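Local atomic coordinates of Xyn30D (Paenibacillus barcinonensis, PDB entry 4QB6), a protein that is a xylanase specific for glucuronoxylan, whose calcium-binding carbohydrate-binding module, the part modelled here, binds glucuronic acid-bearing fragments. Residues T36-L48 and E152-S164. Numbering follows the deposited sequence. Where two conformers were deposited one is given.
With CA (calcium ion), chain D; CA (calcium ion), chain C; GCU (alpha-D-glucopyranuronic acid), chain B.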
loop_
_atom_site.group_PDB
_atom_site.type_symbol
_atom_site.label_atom_id
_atom_site.label_comp_id
_atom_site.label_asym_id
_atom_site.label_seq_id
_atom_site.Cartn_x
_atom_site.Cartn_y
_atom_site.Cartn_z
ATOM N N THR A 36 -18.463 2.355 -7.149
ATOM C CA THR A 36 -17.674 2.357 -5.879
ATOM C C THR A 36 -16.510 1.361 -5.927
ATOM O O THR A 36 -16.318 0.660 -6.925
ATOM C CB THR A 36 -18.559 2.079 -4.646
ATOM O OG1 THR A 36 -17.827 2.406 -3.457
ATOM C CG2 THR A 36 -19.011 0.609 -4.600
ATOM N N GLY A 37 -15.754 1.287 -4.836
ATOM C CA GLY A 37 -14.455 0.619 -4.855
ATOM C C GLY A 37 -14.405 -0.757 -4.245
ATOM O O GLY A 37 -15.418 -1.328 -3.809
ATOM N N THR A 38 -13.200 -1.298 -4.229
ATOM C CA THR A 38 -12.912 -2.569 -3.615
ATOM C C THR A 38 -11.732 -2.370 -2.670
ATOM O O THR A 38 -10.720 -1.787 -3.064
ATOM C CB THR A 38 -12.516 -3.627 -4.663
ATOM O OG1 THR A 38 -13.566 -3.723 -5.646
ATOM C CG2 THR A 38 -12.305 -4.974 -4.031
ATOM N N THR A 39 -11.850 -2.867 -1.462
ATOM C CA THR A 39 -10.781 -2.811 -0.474
ATOM C C THR A 39 -10.043 -4.135 -0.449
ATOM O O THR A 39 -10.653 -5.219 -0.476
ATOM C CB THR A 39 -11.325 -2.417 0.915
ATOM O OG1 THR A 39 -11.873 -1.092 0.830
ATOM C CG2 THR A 39 -10.240 -2.387 1.973
ATOM N N TYR A 40 -8.727 -4.067 -0.420
ATOM C CA TYR A 40 -7.832 -5.222 -0.357
ATOM C C TYR A 40 -6.971 -5.044 0.878
ATOM O O TYR A 40 -6.246 -4.041 0.992
ATOM C CB TYR A 40 -6.941 -5.277 -1.575
ATOM C CG TYR A 40 -7.674 -5.348 -2.901
ATOM C CD1 TYR A 40 -8.069 -4.207 -3.551
ATOM C CD2 TYR A 40 -8.030 -6.570 -3.472
ATOM C CE1 TYR A 40 -8.771 -4.247 -4.766
ATOM C CE2 TYR A 40 -8.711 -6.630 -4.672
ATOM C CZ TYR A 40 -9.055 -5.474 -5.320
ATOM O OH TYR A 40 -9.765 -5.537 -6.525
ATOM N N GLU A 41 -7.018 -5.986 1.821
ATOM C CA GLU A 41 -6.163 -5.956 3.006
ATOM C C GLU A 41 -4.686 -6.098 2.654
ATOM O O GLU A 41 -4.302 -6.838 1.769
ATOM C CB GLU A 41 -6.527 -7.087 3.959
ATOM C CG GLU A 41 -7.882 -6.955 4.637
ATOM C CD GLU A 41 -8.063 -5.660 5.432
ATOM O OE1 GLU A 41 -7.037 -5.010 5.768
ATOM O OE2 GLU A 41 -9.218 -5.252 5.724
ATOM N N ALA A 42 -3.830 -5.400 3.377
ATOM C CA ALA A 42 -2.384 -5.559 3.135
ATOM C C ALA A 42 -1.859 -6.889 3.624
ATOM O O ALA A 42 -0.877 -7.392 3.089
ATOM C CB ALA A 42 -1.646 -4.419 3.812
ATOM N N GLU A 43 -2.508 -7.447 4.640
ATOM C CA GLU A 43 -1.994 -8.585 5.375
ATOM C C GLU A 43 -2.402 -9.926 4.804
ATOM O O GLU A 43 -1.798 -10.936 5.216
ATOM C CB GLU A 43 -2.411 -8.517 6.851
ATOM C CG GLU A 43 -3.904 -8.574 7.112
ATOM C CD GLU A 43 -4.589 -7.229 7.111
ATOM O OE1 GLU A 43 -5.700 -7.125 7.624
ATOM O OE2 GLU A 43 -4.038 -6.221 6.564
ATOM N N THR A 44 -3.377 -9.974 3.915
ATOM C CA THR A 44 -3.833 -11.246 3.322
ATOM C C THR A 44 -4.097 -10.970 1.818
ATOM O O THR A 44 -4.486 -9.872 1.473
ATOM C CB THR A 44 -5.082 -11.760 4.089
ATOM O OG1 THR A 44 -6.075 -10.721 4.148
ATOM C CG2 THR A 44 -4.731 -12.195 5.510
ATOM N N GLY A 45 -3.857 -11.952 0.925
ATOM C CA GLY A 45 -3.905 -11.772 -0.554
ATOM C C GLY A 45 -2.653 -11.102 -1.151
ATOM O O GLY A 45 -2.636 -10.589 -2.320
ATOM N N THR A 46 -1.582 -11.142 -0.333
ATOM C CA THR A 46 -0.363 -10.469 -0.664
ATOM C C THR A 46 0.856 -11.365 -0.451
ATOM O O THR A 46 0.826 -12.350 0.325
ATOM C CB THR A 46 -0.176 -9.200 0.204
ATOM O OG1 THR A 46 -0.196 -9.576 1.589
ATOM C CG2 THR A 46 -1.242 -8.173 -0.071
ATOM N N THR A 47 1.910 -10.993 -1.139
ATOM C CA THR A 47 3.237 -11.570 -0.906
ATOM C C THR A 47 4.082 -10.494 -0.239
ATOM O O THR A 47 4.147 -9.346 -0.733
ATOM C CB THR A 47 3.859 -11.988 -2.238
ATOM O OG1 THR A 47 3.009 -12.975 -2.844
ATOM C CG2 THR A 47 5.259 -12.533 -2.042
ATOM N N LEU A 48 4.716 -10.837 0.854
ATOM C CA LEU A 48 5.522 -9.916 1.645
ATOM C C LEU A 48 6.981 -10.212 1.490
ATOM O O LEU A 48 7.365 -11.411 1.461
ATOM C CB LEU A 48 5.139 -10.028 3.120
ATOM C CG LEU A 48 3.656 -9.816 3.419
ATOM C CD1 LEU A 48 3.380 -9.870 4.906
ATOM C CD2 LEU A 48 3.196 -8.457 2.861
ATOM N N GLU A 152 12.500 3.211 4.760
ATOM C CA GLU A 152 11.582 2.245 5.387
ATOM C C GLU A 152 10.154 2.590 4.919
ATOM O O GLU A 152 9.975 3.199 3.856
ATOM C CB GLU A 152 11.796 2.177 6.915
ATOM C CG GLU A 152 11.864 0.770 7.491
ATOM C CD GLU A 152 10.720 0.380 8.401
ATOM O OE1 GLU A 152 9.545 0.674 8.082
ATOM O OE2 GLU A 152 10.955 -0.265 9.447
ATOM N N GLY A 153 9.141 2.147 5.641
ATOM C CA GLY A 153 7.777 2.376 5.154
ATOM C C GLY A 153 6.806 2.663 6.248
ATOM O O GLY A 153 7.042 2.362 7.405
ATOM N N PRO A 154 5.636 3.194 5.895
ATOM C CA PRO A 154 4.555 3.305 6.856
ATOM C C PRO A 154 4.004 1.932 7.207
ATOM O O PRO A 154 4.140 1.003 6.422
ATOM C CB PRO A 154 3.526 4.114 6.092
ATOM C CG PRO A 154 3.711 3.695 4.683
ATOM C CD PRO A 154 5.199 3.486 4.528
ATOM N N ASN A 155 3.359 1.788 8.350
ATOM C CA ASN A 155 2.627 0.577 8.606
ATOM C C ASN A 155 1.377 0.596 7.714
ATOM O O ASN A 155 0.668 1.614 7.663
ATOM C CB ASN A 155 2.232 0.443 10.055
ATOM C CG ASN A 155 3.391 0.142 10.967
ATOM O OD1 ASN A 155 4.477 -0.239 10.537
ATOM N ND2 ASN A 155 3.138 0.251 12.262
ATOM N N MET A 156 1.089 -0.477 6.995
ATOM C CA MET A 156 0.124 -0.450 5.905
ATOM C C MET A 156 -1.058 -1.319 6.226
ATOM O O MET A 156 -0.911 -2.529 6.457
ATOM C CB MET A 156 0.782 -0.934 4.609
ATOM C CG MET A 156 -0.087 -0.772 3.374
ATOM S SD MET A 156 -0.578 0.909 3.010
ATOM C CE MET A 156 0.922 1.705 2.682
ATOM N N ASP A 157 -2.248 -0.731 6.257
ATOM C CA ASP A 157 -3.456 -1.471 6.645
ATOM C C ASP A 157 -4.156 -2.119 5.475
ATOM O O ASP A 157 -4.497 -3.304 5.539
ATOM C CB ASP A 157 -4.413 -0.534 7.385
ATOM C CG ASP A 157 -5.599 -1.243 7.971
ATOM O OD1 ASP A 157 -5.567 -2.466 8.176
ATOM O OD2 ASP A 157 -6.574 -0.515 8.231
ATOM N N ASN A 158 -4.399 -1.354 4.438
ATOM C CA ASN A 158 -5.210 -1.811 3.298
ATOM C C ASN A 158 -5.056 -0.822 2.174
ATOM O O ASN A 158 -4.482 0.273 2.377
ATOM C CB ASN A 158 -6.706 -2.032 3.702
ATOM C CG ASN A 158 -7.458 -0.762 4.003
ATOM O OD1 ASN A 158 -8.244 -0.693 4.978
ATOM N ND2 ASN A 158 -7.316 0.180 3.191
ATOM N N ILE A 159 -5.528 -1.197 0.998
ATOM C CA ILE A 159 -5.762 -0.266 -0.095
ATOM C C ILE A 159 -7.192 -0.368 -0.560
ATOM O O ILE A 159 -7.858 -1.423 -0.412
ATOM C CB ILE A 159 -4.844 -0.489 -1.302
ATOM C CG1 ILE A 159 -4.978 -1.913 -1.853
ATOM C CG2 ILE A 159 -3.435 -0.140 -0.916
ATOM C CD1 ILE A 159 -4.229 -2.154 -3.133
ATOM N N THR A 160 -7.710 0.728 -1.077
ATOM C CA THR A 160 -9.026 0.731 -1.752
ATOM C C THR A 160 -8.799 1.205 -3.149
ATOM O O THR A 160 -8.139 2.238 -3.359
ATOM C CB THR A 160 -10.032 1.597 -1.022
ATOM O OG1 THR A 160 -10.159 1.142 0.325
ATOM C CG2 THR A 160 -11.400 1.564 -1.698
ATOM N N VAL A 161 -9.338 0.508 -4.131
ATOM C CA VAL A 161 -9.154 0.831 -5.550
ATOM C C VAL A 161 -10.513 1.194 -6.104
ATOM O O VAL A 161 -11.481 0.429 -5.950
ATOM C CB VAL A 161 -8.590 -0.380 -6.310
ATOM C CG1 VAL A 161 -8.378 -0.050 -7.774
ATOM C CG2 VAL A 161 -7.288 -0.840 -5.655
ATOM N N THR A 162 -10.576 2.315 -6.792
ATOM C CA THR A 162 -11.820 2.868 -7.322
ATOM C C THR A 162 -11.502 3.378 -8.725
ATOM O O THR A 162 -10.406 3.859 -9.005
ATOM C CB THR A 162 -12.314 3.994 -6.380
ATOM O OG1 THR A 162 -12.497 3.452 -5.048
ATOM C CG2 THR A 162 -13.601 4.632 -6.872
ATOM N N ALA A 163 -12.436 3.261 -9.655
ATOM C CA ALA A 163 -12.251 3.855 -10.947
ATOM C C ALA A 163 -12.356 5.352 -10.810
ATOM O O ALA A 163 -13.238 5.838 -10.111
ATOM C CB ALA A 163 -13.315 3.355 -11.906
ATOM N N SER A 164 -11.448 6.088 -11.444
ATOM C CA SER A 164 -11.390 7.550 -11.255
ATOM C C SER A 164 -12.534 8.238 -11.983
ATOM O O SER A 164 -13.129 7.690 -12.912
ATOM C CB SER A 164 -10.046 8.118 -11.720
ATOM O OG SER A 164 -8.973 7.665 -10.903
ATOM O OXT SER A 164 -12.886 9.371 -11.638
HETATM CA CA CA D . -5.611 -4.614 7.474
HETATM CA CA CA C . 8.634 -0.689 10.040
HETATM C C1 GCU B . 8.120 0.889 15.746
HETATM C C2 GCU B . 6.705 0.401 15.576
HETATM C C3 GCU B . 6.514 -0.334 14.268
HETATM C C4 GCU B . 7.053 0.566 13.078
HETATM C C5 GCU B . 8.503 0.909 13.361
HETATM C C6 GCU B . 9.114 1.747 12.316
HETATM O O2 GCU B . 6.308 -0.381 16.732
HETATM O O3 GCU B . 5.163 -0.678 13.979
HETATM O O4 GCU B . 7.020 -0.225 11.871
HETATM O O5 GCU B . 8.489 1.623 14.580
HETATM O O6A GCU B . 9.104 1.341 11.145
HETATM O O6B GCU B . 9.620 2.822 12.611
HETATM O O HOH W 1 -12.453 -1.581 -7.624
HETATM O O HOH W 2 6.630 -0.075 8.754
HETATM O O HOH W 3 9.868 -1.960 11.673
#
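Y40 and I159 pair in the middle of an antiparallel ladder between strands 38-41 and 155-163, Y40 N donating a 2.8 Å hydrogen bond to I159 O. This is the tight face: Y40 CB lies 3.9 Å from I159 CG1, and with CG beside its own backbone N (chi1 -58°) the ring runs obliquely across V161, CE1 3.8 Å from V161 CG2. Y40 OH reaches the backbone N of N82, while W78 and I81 also pack on this tyrosine. At the outer end of this face, where exposed T38 marks the solvent side, a water donates to V161 O and also contacts T38 OG1. The other face is more polar and, at T39, open to solvent; there T39 OG1 and T160 OG1 share a 2.9 Å hydrogen bond.

Toward the other end, D157 and N158 form a classic beta bulge opposite R94. D157 grips a calcium ion twice, by O at 2.6 Å and OD1 at 2.3 Å, while its OD2 holds R94 in a salt bridge. E43 adds both carboxylate oxygens, E41 one, and T61 and G64 complete the site. Further along, beside a second calcium bound by E152, the N155 side-chain amide lies against O3 and O4 of the glucuronic acid; an alanine in place of N155 would probably leave those two oxygens without their amide partner. Edge strand 38-41 thus pairs with its inner neighbour 155-163, the first and last strands of the CBM35 beta-sandwich, beside a calcium site and leading to the sugar pocket.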